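Local coordinates for protein aerobactin synthase IucC (Klebsiella pneumoniae, PDB 6CN7) that completes the siderophore aerobactin, probably by ATP-dependent joining of a second N-acetyl-N-hydroxylysine to N-citryl-N-acetyl-N-hydroxylysine, at residues S366-A371 with I428-K433; P198-R203 with G248-L253; C415-A420 with F456-S461; P44-R49 with L67-E72. The protein carries 5 engineered substitutions. All blocks are in the same frame, centred on the assembly; numbering follows the deposited sequence.

Contact 1. Residues S366-A371 with I428-K433; sequences SPILMA and ITLAMK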
loop_
_atom_site.group_PDB
_atom_site.type_symbol
_atom_site.label_atom_id
_atom_site.label_comp_id
_atom_site.label_asym_id
_atom_site.label_seq_id
_atom_site.Cartn_x
_atom_site.Cartn_y
_atom_site.Cartn_z
ATOM N N SER A 366 14.120 -27.955 22.748
ATOM C CA SER A 366 13.266 -27.280 21.787
ATOM C C SER A 366 12.650 -26.035 22.410
ATOM O O SER A 366 12.205 -26.074 23.563
ATOM C CB SER A 366 12.148 -28.200 21.289
ATOM O OG SER A 366 11.332 -27.520 20.346
ATOM N N PRO A 367 12.595 -24.924 21.674
ATOM C CA PRO A 367 11.984 -23.706 22.214
ATOM C C PRO A 367 10.485 -23.647 21.971
ATOM O O PRO A 367 9.974 -24.082 20.937
ATOM C CB PRO A 367 12.702 -22.600 21.432
ATOM C CG PRO A 367 12.931 -23.218 20.095
ATOM C CD PRO A 367 13.183 -24.689 20.343
ATOM N N ILE A 368 9.773 -23.103 22.955
ATOM C CA ILE A 368 8.372 -22.742 22.803
ATOM C C ILE A 368 8.152 -21.410 23.502
ATOM O O ILE A 368 8.848 -21.070 24.463
ATOM C CB ILE A 368 7.409 -23.811 23.376
ATOM C CG1 ILE A 368 7.544 -23.914 24.904
ATOM C CG2 ILE A 368 7.662 -25.164 22.717
ATOM C CD1 ILE A 368 6.462 -24.745 25.559
ATOM N N LEU A 369 7.183 -20.650 23.009
ATOM C CA LEU A 369 6.702 -19.496 23.747
ATOM C C LEU A 369 5.828 -19.975 24.895
ATOM O O LEU A 369 5.084 -20.952 24.762
ATOM C CB LEU A 369 5.911 -18.557 22.839
ATOM C CG LEU A 369 6.691 -17.945 21.673
ATOM C CD1 LEU A 369 5.795 -17.016 20.874
ATOM C CD2 LEU A 369 7.932 -17.201 22.157
ATOM N N MET A 370 5.932 -19.293 26.036
ATOM C CA MET A 370 5.130 -19.690 27.186
ATOM C C MET A 370 3.643 -19.583 26.882
ATOM O O MET A 370 2.835 -20.309 27.472
ATOM C CB MET A 370 5.489 -18.838 28.401
ATOM C CG MET A 370 4.824 -19.318 29.675
ATOM S SD MET A 370 5.588 -18.665 31.163
ATOM C CE MET A 370 4.460 -19.293 32.402
ATOM N N ALA A 371 3.263 -18.692 25.963
ATOM C CA ALA A 371 1.876 -18.624 25.521
ATOM C C ALA A 371 1.381 -19.962 24.992
ATOM O O ALA A 371 0.167 -20.188 24.953
ATOM C CB ALA A 371 1.721 -17.548 24.445
ATOM N N ILE A 428 8.484 -14.594 26.437
ATOM C CA ILE A 428 9.133 -15.581 27.289
ATOM C C ILE A 428 9.233 -16.873 26.494
ATOM O O ILE A 428 8.212 -17.438 26.082
ATOM C CB ILE A 428 8.363 -15.797 28.600
ATOM C CG1 ILE A 428 8.474 -14.555 29.482
ATOM C CG2 ILE A 428 8.889 -17.033 29.346
ATOM C CD1 ILE A 428 7.580 -14.587 30.694
ATOM N N THR A 429 10.458 -17.336 26.272
ATOM C CA THR A 429 10.714 -18.593 25.591
ATOM C C THR A 429 11.176 -19.629 26.606
ATOM O O THR A 429 11.992 -19.332 27.483
ATOM C CB THR A 429 11.774 -18.422 24.497
ATOM O OG1 THR A 429 11.320 -17.466 23.533
ATOM C CG2 THR A 429 12.051 -19.748 23.797
ATOM N N LEU A 430 10.642 -20.840 26.489
ATOM C CA LEU A 430 11.013 -21.952 27.350
ATOM C C LEU A 430 11.787 -22.986 26.550
ATOM O O LEU A 430 11.412 -23.317 25.421
ATOM C CB LEU A 430 9.782 -22.616 27.970
ATOM C CG LEU A 430 8.892 -21.754 28.864
ATOM C CD1 LEU A 430 7.660 -22.544 29.265
ATOM C CD2 LEU A 430 9.653 -21.281 30.091
ATOM N N ALA A 431 12.866 -23.491 27.139
ATOM C CA ALA A 431 13.599 -24.614 26.571
ATOM C C ALA A 431 12.976 -25.904 27.087
ATOM O O ALA A 431 12.945 -26.141 28.299
ATOM C CB ALA A 431 15.080 -24.540 26.938
ATOM N N MET A 432 12.476 -26.728 26.173
ATOM C CA MET A 432 11.747 -27.940 26.519
ATOM C C MET A 432 12.549 -29.162 26.098
ATOM O O MET A 432 13.083 -29.207 24.986
ATOM C CB MET A 432 10.373 -27.966 25.842
ATOM C CG MET A 432 9.486 -26.768 26.155
ATOM S SD MET A 432 8.936 -26.715 27.873
ATOM C CE MET A 432 7.899 -28.173 27.965
ATOM N N LYS A 433 12.631 -30.145 26.993
ATOM C CA LYS A 433 13.229 -31.437 26.686
ATOM C C LYS A 433 12.366 -32.522 27.309
ATOM O O LYS A 433 12.260 -32.604 28.536
ATOM C CB LYS A 433 14.667 -31.527 27.211
#
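Ile368 and Leu430 bond to each other twice through their backbones: Leu430 N donates to Ile368 O over 2.7 Å in a nearly straight bond (173° at the hydrogen), and Ile368 N returns a bond of 3.0 Å to Leu430 O. Two residues along, Ser366 and Met432 repeat the pattern, with Met432 N lying 2.7 Å from Ser366 O. A fifth bond, Met370 N to Ile428 O at 2.9 Å, holds the chain just as it leaves the strand for a 3-10 turn. Between these pairs, the CA groups of Pro367, Leu369 and Thr429 make weaker C-H...O contacts with carbonyls of the facing strand.

Side chains pack on both faces of the ladder. On the face of Ile368 and Met432, CG1 of Ile368 sits between its own backbone N and carbonyl carbon (chi1 66°), where it touches Met432 CG at 3.7 Å. The bent Met432 chain then brings SD to 3.9 Å from Ile368 CD1. Leu430 CB also touches Ile368 CG1. On the other face, Thr429 CG2 meets Pro367 CB at 3.8 Å, while its OG1 approaches Leu369 CD2 and forms a weak bond with Lys443. At the end of the strand, next to Leu430, Met370 and Ile428 lie side by side, both touching His486 of helix 475-499. A bound MES, probably from the crystallisation liquor, lies about 3 Å from the Ser366 side chain. Strand 366-369 is thus an edge strand, within this chain, of a four-stranded mixed sheet, paired antiparallel with 428-433.

Contact 2. Residues P198-R203 with G248-L253; sequences PQEFAR and GEFGDL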
loop_
_atom_site.group_PDB
_atom_site.type_symbol
_atom_site.label_atom_id
_atom_site.label_comp_id
_atom_site.label_asym_id
_atom_site.label_seq_id
_atom_site.Cartn_x
_atom_site.Cartn_y
_atom_site.Cartn_z
ATOM N N PRO A 198 25.934 -18.104 -0.715
ATOM C CA PRO A 198 26.978 -17.591 -1.618
ATOM C C PRO A 198 26.468 -17.249 -3.007
ATOM O O PRO A 198 27.029 -16.361 -3.664
ATOM C CB PRO A 198 27.997 -18.737 -1.653
ATOM C CG PRO A 198 27.804 -19.451 -0.361
ATOM C CD PRO A 198 26.339 -19.358 -0.055
ATOM N N GLN A 199 25.416 -17.922 -3.473
ATOM C CA GLN A 199 24.886 -17.651 -4.805
ATOM C C GLN A 199 24.197 -16.293 -4.855
ATOM O O GLN A 199 24.405 -15.513 -5.793
ATOM C CB GLN A 199 23.922 -18.768 -5.208
ATOM C CG GLN A 199 23.702 -18.908 -6.706
ATOM C CD GLN A 199 23.218 -20.293 -7.093
ATOM O OE1 GLN A 199 23.571 -21.287 -6.458
ATOM N NE2 GLN A 199 22.402 -20.367 -8.139
ATOM N N GLU A 200 23.373 -15.988 -3.848
ATOM C CA GLU A 200 22.675 -14.705 -3.814
ATOM C C GLU A 200 23.621 -13.557 -3.487
ATOM O O GLU A 200 23.434 -12.442 -3.989
ATOM C CB GLU A 200 21.536 -14.757 -2.795
ATOM C CG GLU A 200 20.393 -15.672 -3.193
ATOM C CD GLU A 200 19.500 -15.058 -4.251
ATOM O OE1 GLU A 200 18.978 -13.947 -4.015
ATOM O OE2 GLU A 200 19.322 -15.678 -5.320
ATOM N N PHE A 201 24.630 -13.802 -2.649
ATOM C CA PHE A 201 25.599 -12.758 -2.330
ATOM C C PHE A 201 26.356 -12.302 -3.572
ATOM O O PHE A 201 26.752 -11.136 -3.663
ATOM C CB PHE A 201 26.575 -13.261 -1.265
ATOM C CG PHE A 201 27.654 -12.275 -0.913
ATOM C CD1 PHE A 201 27.453 -11.330 0.080
ATOM C CD2 PHE A 201 28.874 -12.301 -1.569
ATOM C CE1 PHE A 201 28.446 -10.425 0.407
ATOM C CE2 PHE A 201 29.871 -11.398 -1.246
ATOM C CZ PHE A 201 29.657 -10.460 -0.257
ATOM N N ALA A 202 26.567 -13.203 -4.534
ATOM C CA ALA A 202 27.230 -12.812 -5.774
ATOM C C ALA A 202 26.298 -11.996 -6.658
ATOM O O ALA A 202 26.705 -10.973 -7.221
ATOM C CB ALA A 202 27.726 -14.052 -6.518
ATOM N N ARG A 203 25.044 -12.435 -6.795
ATOM C CA ARG A 203 24.056 -11.636 -7.508
ATOM C C ARG A 203 23.905 -10.264 -6.864
ATOM O O ARG A 203 23.793 -9.249 -7.562
ATOM C CB ARG A 203 22.718 -12.375 -7.537
ATOM C CG ARG A 203 21.653 -11.727 -8.411
ATOM C CD ARG A 203 20.489 -12.680 -8.656
ATOM N NE ARG A 203 19.721 -12.947 -7.442
ATOM C CZ ARG A 203 18.655 -12.251 -7.057
ATOM N NH1 ARG A 203 18.216 -11.232 -7.783
ATOM N NH2 ARG A 203 18.022 -12.576 -5.936
ATOM N N GLY A 248 16.775 -4.121 -4.664
ATOM C CA GLY A 248 15.818 -5.177 -4.909
ATOM C C GLY A 248 15.837 -6.208 -3.796
ATOM O O GLY A 248 16.446 -6.025 -2.739
ATOM N N GLU A 249 15.152 -7.317 -4.056
ATOM C CA GLU A 249 15.042 -8.399 -3.090
ATOM C C GLU A 249 16.134 -9.429 -3.342
ATOM O O GLU A 249 16.387 -9.810 -4.490
ATOM C CB GLU A 249 13.662 -9.052 -3.173
ATOM C CG GLU A 249 12.521 -8.113 -2.820
ATOM C CD GLU A 249 11.171 -8.799 -2.851
ATOM O OE1 GLU A 249 11.097 -9.947 -3.344
ATOM O OE2 GLU A 249 10.183 -8.195 -2.378
ATOM N N PHE A 250 16.784 -9.870 -2.267
ATOM C CA PHE A 250 17.848 -10.857 -2.355
ATOM C C PHE A 250 17.814 -11.747 -1.123
ATOM O O PHE A 250 17.322 -11.354 -0.062
ATOM C CB PHE A 250 19.239 -10.214 -2.451
ATOM C CG PHE A 250 19.436 -9.338 -3.651
ATOM C CD1 PHE A 250 19.783 -9.882 -4.877
ATOM C CD2 PHE A 250 19.305 -7.964 -3.549
ATOM C CE1 PHE A 250 19.978 -9.073 -5.980
ATOM C CE2 PHE A 250 19.498 -7.150 -4.647
ATOM C CZ PHE A 250 19.836 -7.706 -5.865
ATOM N N GLY A 251 18.352 -12.949 -1.276
ATOM C CA GLY A 251 18.742 -13.759 -0.144
ATOM C C GLY A 251 17.700 -14.771 0.283
ATOM O O GLY A 251 16.825 -15.193 -0.477
ATOM N N ASP A 252 17.803 -15.154 1.552
ATOM C CA ASP A 252 17.019 -16.240 2.112
ATOM C C ASP A 252 15.575 -15.809 2.350
ATOM O O ASP A 252 15.222 -14.629 2.283
ATOM C CB ASP A 252 17.642 -16.718 3.424
ATOM C CG ASP A 252 18.994 -17.370 3.218
ATOM O OD1 ASP A 252 19.247 -17.869 2.102
ATOM O OD2 ASP A 252 19.803 -17.378 4.168
ATOM N N LEU A 253 14.737 -16.801 2.642
ATOM C CA LEU A 253 13.335 -16.583 2.956
ATOM C C LEU A 253 13.160 -16.463 4.462
ATOM O O LEU A 253 13.748 -17.231 5.231
ATOM C CB LEU A 253 12.487 -17.736 2.417
ATOM C CG LEU A 253 12.447 -17.903 0.897
ATOM C CD1 LEU A 253 11.704 -19.178 0.516
ATOM C CD2 LEU A 253 11.795 -16.695 0.242
#
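Glu200 OE1 accepts two hydrogen bonds, one from the Gly251 backbone and one from Arg203 three residues further along its own helix. Gly251 N approaches on the anti side of the carboxylate at 3.0 Å, almost straight at 174°. Arg203 NH2 meets the syn lone pair of Glu200 OE1 in a short salt bridge of 2.5 Å. A weak bond from Arg203 NE to Glu200 OE2 backs it. This shared oxygen pins helix 198-210 to the corner at Gly251, where strand 244-250 gives way to strand 252-256 in the large, curled antiparallel sheet; the positive phi of Gly251 (96°) suits glycine.

Beyond the carboxylate, the Arg203 guanidinium lies against Phe250. Phe250 CD1 stands over one guanidinium face, toward its rim, and Arg203 NH1 comes within 3.3 Å of Phe250 CE1. The two planes are inclined by 42°, well short of a parallel stack. Phe250 also packs its ring edge-to-face with Phe204, and its carbonyl receives a hydrogen bond from the Trp170 indole. Arg167 of strand 165-174 brings a like charge close to Arg203 NH2 and forms a long, weak ion pair with Glu200 OE1, so the carboxylate probably offsets some of the repulsion between the two arginines.

Contact 3. Residues C415-A420 with F456-S461; sequences CRYGVA and FPEMDS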
loop_
_atom_site.group_PDB
_atom_site.type_symbol
_atom_site.label_atom_id
_atom_site.label_comp_id
_atom_site.label_asym_id
_atom_site.label_seq_id
_atom_site.Cartn_x
_atom_site.Cartn_y
_atom_site.Cartn_z
ATOM N N CYS A 415 13.996 -7.673 42.870
ATOM C CA CYS A 415 14.204 -7.340 44.276
ATOM C C CYS A 415 15.662 -7.033 44.587
ATOM O O CYS A 415 15.940 -6.232 45.488
ATOM C CB CYS A 415 13.707 -8.480 45.160
ATOM S SG CYS A 415 11.947 -8.805 44.978
ATOM N N ARG A 416 16.599 -7.650 43.870
ATOM C CA ARG A 416 18.018 -7.443 44.138
ATOM C C ARG A 416 18.594 -6.275 43.349
ATOM O O ARG A 416 19.377 -5.490 43.893
ATOM C CB ARG A 416 18.800 -8.718 43.820
ATOM C CG ARG A 416 20.330 -8.577 43.885
ATOM C CD ARG A 416 20.903 -9.347 45.050
ATOM N NE ARG A 416 22.366 -9.338 45.067
ATOM C CZ ARG A 416 23.141 -10.377 44.771
ATOM N NH1 ARG A 416 22.614 -11.549 44.434
ATOM N NH2 ARG A 416 24.461 -10.250 44.823
ATOM N N TYR A 417 18.219 -6.141 42.078
ATOM C CA TYR A 417 18.811 -5.148 41.196
ATOM C C TYR A 417 17.849 -4.030 40.817
ATOM O O TYR A 417 18.233 -3.133 40.062
ATOM C CB TYR A 417 19.336 -5.831 39.929
ATOM C CG TYR A 417 20.341 -6.925 40.208
ATOM C CD1 TYR A 417 21.647 -6.617 40.559
ATOM C CD2 TYR A 417 19.984 -8.263 40.123
ATOM C CE1 TYR A 417 22.571 -7.608 40.821
ATOM C CE2 TYR A 417 20.901 -9.264 40.377
ATOM C CZ TYR A 417 22.192 -8.929 40.727
ATOM O OH TYR A 417 23.110 -9.919 40.986
ATOM N N GLY A 418 16.615 -4.057 41.313
ATOM C CA GLY A 418 15.664 -3.007 40.990
ATOM C C GLY A 418 15.350 -2.903 39.513
ATOM O O GLY A 418 15.061 -1.807 39.023
ATOM N N VAL A 419 15.399 -4.019 38.789
ATOM C CA VAL A 419 15.202 -4.047 37.344
ATOM C C VAL A 419 13.944 -4.846 37.047
ATOM O O VAL A 419 13.770 -5.952 37.570
ATOM C CB VAL A 419 16.418 -4.659 36.621
ATOM C CG1 VAL A 419 16.158 -4.765 35.122
ATOM C CG2 VAL A 419 17.670 -3.839 36.890
ATOM N N ALA A 420 13.075 -4.294 36.201
ATOM C CA ALA A 420 11.842 -4.955 35.799
ATOM C C ALA A 420 11.878 -5.262 34.309
ATOM O O ALA A 420 12.345 -4.447 33.509
ATOM C CB ALA A 420 10.619 -4.091 36.120
ATOM N N PHE A 456 19.541 1.501 44.513
ATOM C CA PHE A 456 20.098 0.243 44.993
ATOM C C PHE A 456 21.594 0.200 44.705
ATOM O O PHE A 456 22.008 0.532 43.587
ATOM C CB PHE A 456 19.422 -0.948 44.320
ATOM C CG PHE A 456 17.982 -1.152 44.721
ATOM C CD1 PHE A 456 17.388 -0.374 45.703
ATOM C CD2 PHE A 456 17.223 -2.141 44.110
ATOM C CE1 PHE A 456 16.068 -0.575 46.064
ATOM C CE2 PHE A 456 15.903 -2.346 44.468
ATOM C CZ PHE A 456 15.326 -1.562 45.447
ATOM N N PRO A 457 22.436 -0.192 45.666
ATOM C CA PRO A 457 23.863 -0.354 45.346
ATOM C C PRO A 457 24.099 -1.290 44.175
ATOM O O PRO A 457 24.994 -1.049 43.355
ATOM C CB PRO A 457 24.454 -0.916 46.646
ATOM C CG PRO A 457 23.507 -0.503 47.714
ATOM C CD PRO A 457 22.150 -0.488 47.081
ATOM N N GLU A 458 23.300 -2.353 44.070
ATOM C CA GLU A 458 23.453 -3.320 42.992
ATOM C C GLU A 458 23.188 -2.713 41.620
ATOM O O GLU A 458 23.437 -3.380 40.610
ATOM C CB GLU A 458 22.516 -4.509 43.220
ATOM C CG GLU A 458 22.720 -5.228 44.549
ATOM C CD GLU A 458 21.909 -4.623 45.684
ATOM O OE1 GLU A 458 21.389 -3.501 45.513
ATOM O OE2 GLU A 458 21.791 -5.271 46.748
ATOM N N MET A 459 22.696 -1.475 41.556
ATOM C CA MET A 459 22.437 -0.801 40.291
ATOM C C MET A 459 23.556 0.142 39.870
ATOM O O MET A 459 23.502 0.678 38.758
ATOM C CB MET A 459 21.131 -0.004 40.376
ATOM C CG MET A 459 19.975 -0.650 39.658
ATOM S SD MET A 459 18.485 0.364 39.706
ATOM C CE MET A 459 18.972 1.676 38.595
ATOM N N ASP A 460 24.557 0.364 40.723
ATOM C CA ASP A 460 25.635 1.282 40.374
ATOM C C ASP A 460 26.405 0.820 39.142
ATOM O O ASP A 460 27.021 1.648 38.463
ATOM C CB ASP A 460 26.588 1.445 41.558
ATOM C CG ASP A 460 25.952 2.186 42.718
ATOM O OD1 ASP A 460 24.801 2.651 42.570
ATOM O OD2 ASP A 460 26.602 2.304 43.778
ATOM N N SER A 461 26.380 -0.478 38.838
ATOM C CA SER A 461 27.109 -1.012 37.694
ATOM C C SER A 461 26.462 -0.663 36.360
ATOM O O SER A 461 27.080 -0.890 35.314
ATOM C CB SER A 461 27.222 -2.533 37.820
ATOM O OG SER A 461 27.806 -2.903 39.057
#
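Phe456 and Gly418 form the tight side of this contact, at the turn where helix 395-417 ends and strand 419-421 begins. Gly418 is the first residue to leave the helical path, with positive phi (61°), and the loop after strand 449-452 folds over this helix-to-strand junction. The Phe456 ring meets the turn with its edge: CD2 is 3.4 Å from Gly418 N, and CE2 is 3.5 Å from Gly418 CA. Beside it, Met459 presses its CG to 3.1 Å from Tyr417 O, and its SD also lies near that oxygen. The buried Tyr417 ring crosses the Glu458 side chain at about a right angle, with CD1 3.5 Å from Glu458 CB and Glu458 O at the ring edge, in plane. Arg416 CG stands over the centre of one face of this ring, whose hydroxyl is bonded to Asp311.

The partly exposed side, around the charged ends of Arg416 and Glu458, is looser. These groups stay beyond salt-bridge range, Arg416 NE being 4.4 Å from Glu458 OE2; Arg416 pairs instead with Asp311. Arg529 of helix 527-532 bridges the two parts: NH1 bonds the carbonyls of Cys415 and Arg416, NH2 pairs with Glu458 OE1, and the group makes a cation-pi contact with Phe456. Bonded to both oxygens, Arg529 probably offsets the closeness of Glu458 OE1 to Arg416 O, two acceptors 3.3 Å apart.

Contact 4. Residues P44-R49 with L67-E72; sequences PGAQWR and LRCADE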
loop_
_atom_site.group_PDB
_atom_site.type_symbol
_atom_site.label_atom_id
_atom_site.label_comp_id
_atom_site.label_asym_id
_atom_site.label_seq_id
_atom_site.Cartn_x
_atom_site.Cartn_y
_atom_site.Cartn_z
ATOM N N PRO A 44 -27.102 -1.686 26.331
ATOM C CA PRO A 44 -28.224 -0.963 25.718
ATOM C C PRO A 44 -28.704 -1.690 24.473
ATOM O O PRO A 44 -27.935 -1.935 23.541
ATOM C CB PRO A 44 -27.625 0.408 25.387
ATOM C CG PRO A 44 -26.429 0.538 26.269
ATOM C CD PRO A 44 -25.896 -0.848 26.443
ATOM N N GLY A 45 -29.983 -2.051 24.470
ATOM C CA GLY A 45 -30.577 -2.669 23.302
ATOM C C GLY A 45 -30.158 -4.094 23.021
ATOM O O GLY A 45 -30.372 -4.573 21.903
ATOM N N ALA A 46 -29.566 -4.792 23.986
ATOM C CA ALA A 46 -29.246 -6.198 23.781
ATOM C C ALA A 46 -28.895 -6.836 25.115
ATOM O O ALA A 46 -28.379 -6.173 26.020
ATOM C CB ALA A 46 -28.091 -6.374 22.789
ATOM N N GLN A 47 -29.185 -8.131 25.219
ATOM C CA GLN A 47 -28.845 -8.935 26.384
ATOM C C GLN A 47 -28.164 -10.208 25.912
ATOM O O GLN A 47 -28.680 -10.902 25.030
ATOM C CB GLN A 47 -30.085 -9.285 27.212
ATOM C CG GLN A 47 -29.808 -10.259 28.356
ATOM C CD GLN A 47 -31.064 -10.668 29.090
ATOM O OE1 GLN A 47 -31.973 -11.255 28.507
ATOM N NE2 GLN A 47 -31.120 -10.363 30.380
ATOM N N TRP A 48 -27.018 -10.514 26.507
ATOM C CA TRP A 48 -26.264 -11.722 26.206
ATOM C C TRP A 48 -26.426 -12.704 27.355
ATOM O O TRP A 48 -26.179 -12.355 28.513
ATOM C CB TRP A 48 -24.785 -11.407 25.979
ATOM C CG TRP A 48 -24.546 -10.664 24.710
ATOM C CD1 TRP A 48 -24.516 -9.311 24.544
ATOM C CD2 TRP A 48 -24.316 -11.231 23.417
ATOM N NE1 TRP A 48 -24.280 -8.999 23.228
ATOM C CE2 TRP A 48 -24.152 -10.162 22.514
ATOM C CE3 TRP A 48 -24.230 -12.541 22.934
ATOM C CZ2 TRP A 48 -23.906 -10.362 21.159
ATOM C CZ3 TRP A 48 -23.985 -12.736 21.589
ATOM C CH2 TRP A 48 -23.825 -11.653 20.717
ATOM N N ARG A 49 -26.854 -13.922 27.032
ATOM C CA ARG A 49 -27.027 -14.988 28.007
ATOM C C ARG A 49 -26.106 -16.144 27.643
ATOM O O ARG A 49 -25.838 -16.400 26.465
ATOM C CB ARG A 49 -28.486 -15.455 28.064
ATOM C CG ARG A 49 -29.446 -14.353 28.494
ATOM C CD ARG A 49 -30.900 -14.793 28.498
ATOM N NE ARG A 49 -31.166 -15.820 29.505
ATOM C CZ ARG A 49 -31.391 -17.104 29.247
ATOM N NH1 ARG A 49 -31.394 -17.560 27.999
ATOM N NH2 ARG A 49 -31.623 -17.945 30.247
ATOM N N LEU A 67 -23.751 -19.138 24.068
ATOM C CA LEU A 67 -24.014 -17.720 23.859
ATOM C C LEU A 67 -25.350 -17.504 23.160
ATOM O O LEU A 67 -25.648 -18.145 22.147
ATOM C CB LEU A 67 -22.883 -17.089 23.044
ATOM C CG LEU A 67 -21.599 -16.773 23.814
ATOM C CD1 LEU A 67 -20.485 -16.407 22.851
ATOM C CD2 LEU A 67 -21.824 -15.645 24.814
ATOM N N ARG A 68 -26.147 -16.587 23.706
ATOM C CA ARG A 68 -27.427 -16.199 23.131
ATOM C C ARG A 68 -27.577 -14.688 23.208
ATOM O O ARG A 68 -27.283 -14.082 24.243
ATOM C CB ARG A 68 -28.604 -16.849 23.867
ATOM C CG ARG A 68 -28.655 -18.353 23.784
ATOM C CD ARG A 68 -29.058 -18.819 22.398
ATOM N NE ARG A 68 -29.251 -20.265 22.362
ATOM C CZ ARG A 68 -28.282 -21.149 22.150
ATOM N NH1 ARG A 68 -27.034 -20.744 21.948
ATOM N NH2 ARG A 68 -28.561 -22.444 22.141
ATOM N N CYS A 69 -28.032 -14.085 22.109
ATOM C CA CYS A 69 -28.454 -12.683 22.085
ATOM C C CYS A 69 -29.869 -12.667 21.511
ATOM O O CYS A 69 -30.073 -12.329 20.343
ATOM C CB CYS A 69 -27.505 -11.815 21.270
ATOM S SG CYS A 69 -27.798 -10.038 21.460
ATOM N N ALA A 70 -30.842 -13.040 22.341
ATOM C CA ALA A 70 -32.225 -13.159 21.898
ATOM C C ALA A 70 -32.284 -14.206 20.788
ATOM O O ALA A 70 -32.089 -15.399 21.055
ATOM C CB ALA A 70 -32.761 -11.797 21.444
ATOM N N ASP A 71 -32.545 -13.776 19.552
ATOM C CA ASP A 71 -32.447 -14.636 18.383
ATOM C C ASP A 71 -31.530 -14.060 17.311
ATOM O O ASP A 71 -31.399 -14.668 16.242
ATOM C CB ASP A 71 -33.844 -14.891 17.787
ATOM C CG ASP A 71 -34.606 -15.975 18.539
ATOM O OD1 ASP A 71 -33.942 -16.818 19.176
ATOM O OD2 ASP A 71 -35.856 -15.994 18.496
ATOM N N GLU A 72 -30.895 -12.915 17.557
ATOM C CA GLU A 72 -29.893 -12.422 16.629
ATOM C C GLU A 72 -28.805 -13.479 16.440
ATOM O O GLU A 72 -28.464 -14.195 17.390
ATOM C CB GLU A 72 -29.268 -11.123 17.145
ATOM C CG GLU A 72 -30.226 -9.951 17.215
ATOM C CD GLU A 72 -29.534 -8.631 16.945
ATOM O OE1 GLU A 72 -29.356 -7.849 17.903
ATOM O OE2 GLU A 72 -29.160 -8.397 15.774
#
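Cys69 sits over the six-membered ring of Trp48. Its CB lies 3.5 Å from the centroid of that ring and only 7° off the normal, a CH-pi contact on the ring face. With SG anti to the backbone N (chi1 -169°), the sulfur also comes to rest above that face, 4.0 Å from the same centroid, as a sulfur-aromatic contact. SG reaches Ala46 as well, 3.9 Å from its CB. Leu67 adds a lighter touch, its CD2 standing 4.4 Å from Trp48 CE3.

Around this apolar centre the backbones pair briefly. Arg49 N donates to Arg68 O and Arg68 N to Arg49 O, each over 2.8 Å, forming a single antiparallel bridge. On one side of it, Cys69 CA directs its hydrogen at Gln47 O, 3.4 Å away. Just past the bridge the chain bends through a type II' turn from Cys69 to Glu72. At the exposed edge, Arg68 folds back at chi2, and its NH1 reaches Leu67 O at 3.0 Å from well above the carbonyl plane. The same oxygen receives Arg13 of helix 4-25.

Strand 46-54 thus has partners along both edges: Trp48 bonds through its backbone to Ile41 of strand 38-43, whereas on the other edge the 67-72 loop joins at the single Arg49-Arg68 bridge. The Trp48 side chain touches two helices, at Val16 of helix 4-25 and Leu79 of helix 76-87, and donates NE1 to Gln82, while Leu67 settles on Val16, Ala17 and Leu20.

Nearest the N terminus, contact 4 closes a short loop holding the rest of strand 46-54 and strand 60-62. Contact 2 follows in series, its centre about 56 Å from that of contact 4, joining helix 198-210 to the large curled sheet and closing a loop that holds strand 217-222 and helices 224-234 and 236-241. Contacts 1 and 3 come last and cross: 366-371 opens first, 415-420 next, then 428-433 closes contact 1 before 456-461 closes contact 3. Strands 419-421 and 428-433 are consecutive, yet the two contacts stay about 11 Å apart at their nearest atoms. Contact 1 joins the IucA/IucC and FhuF-like sequence ranges, whereas contact 3 lies wholly within the latter.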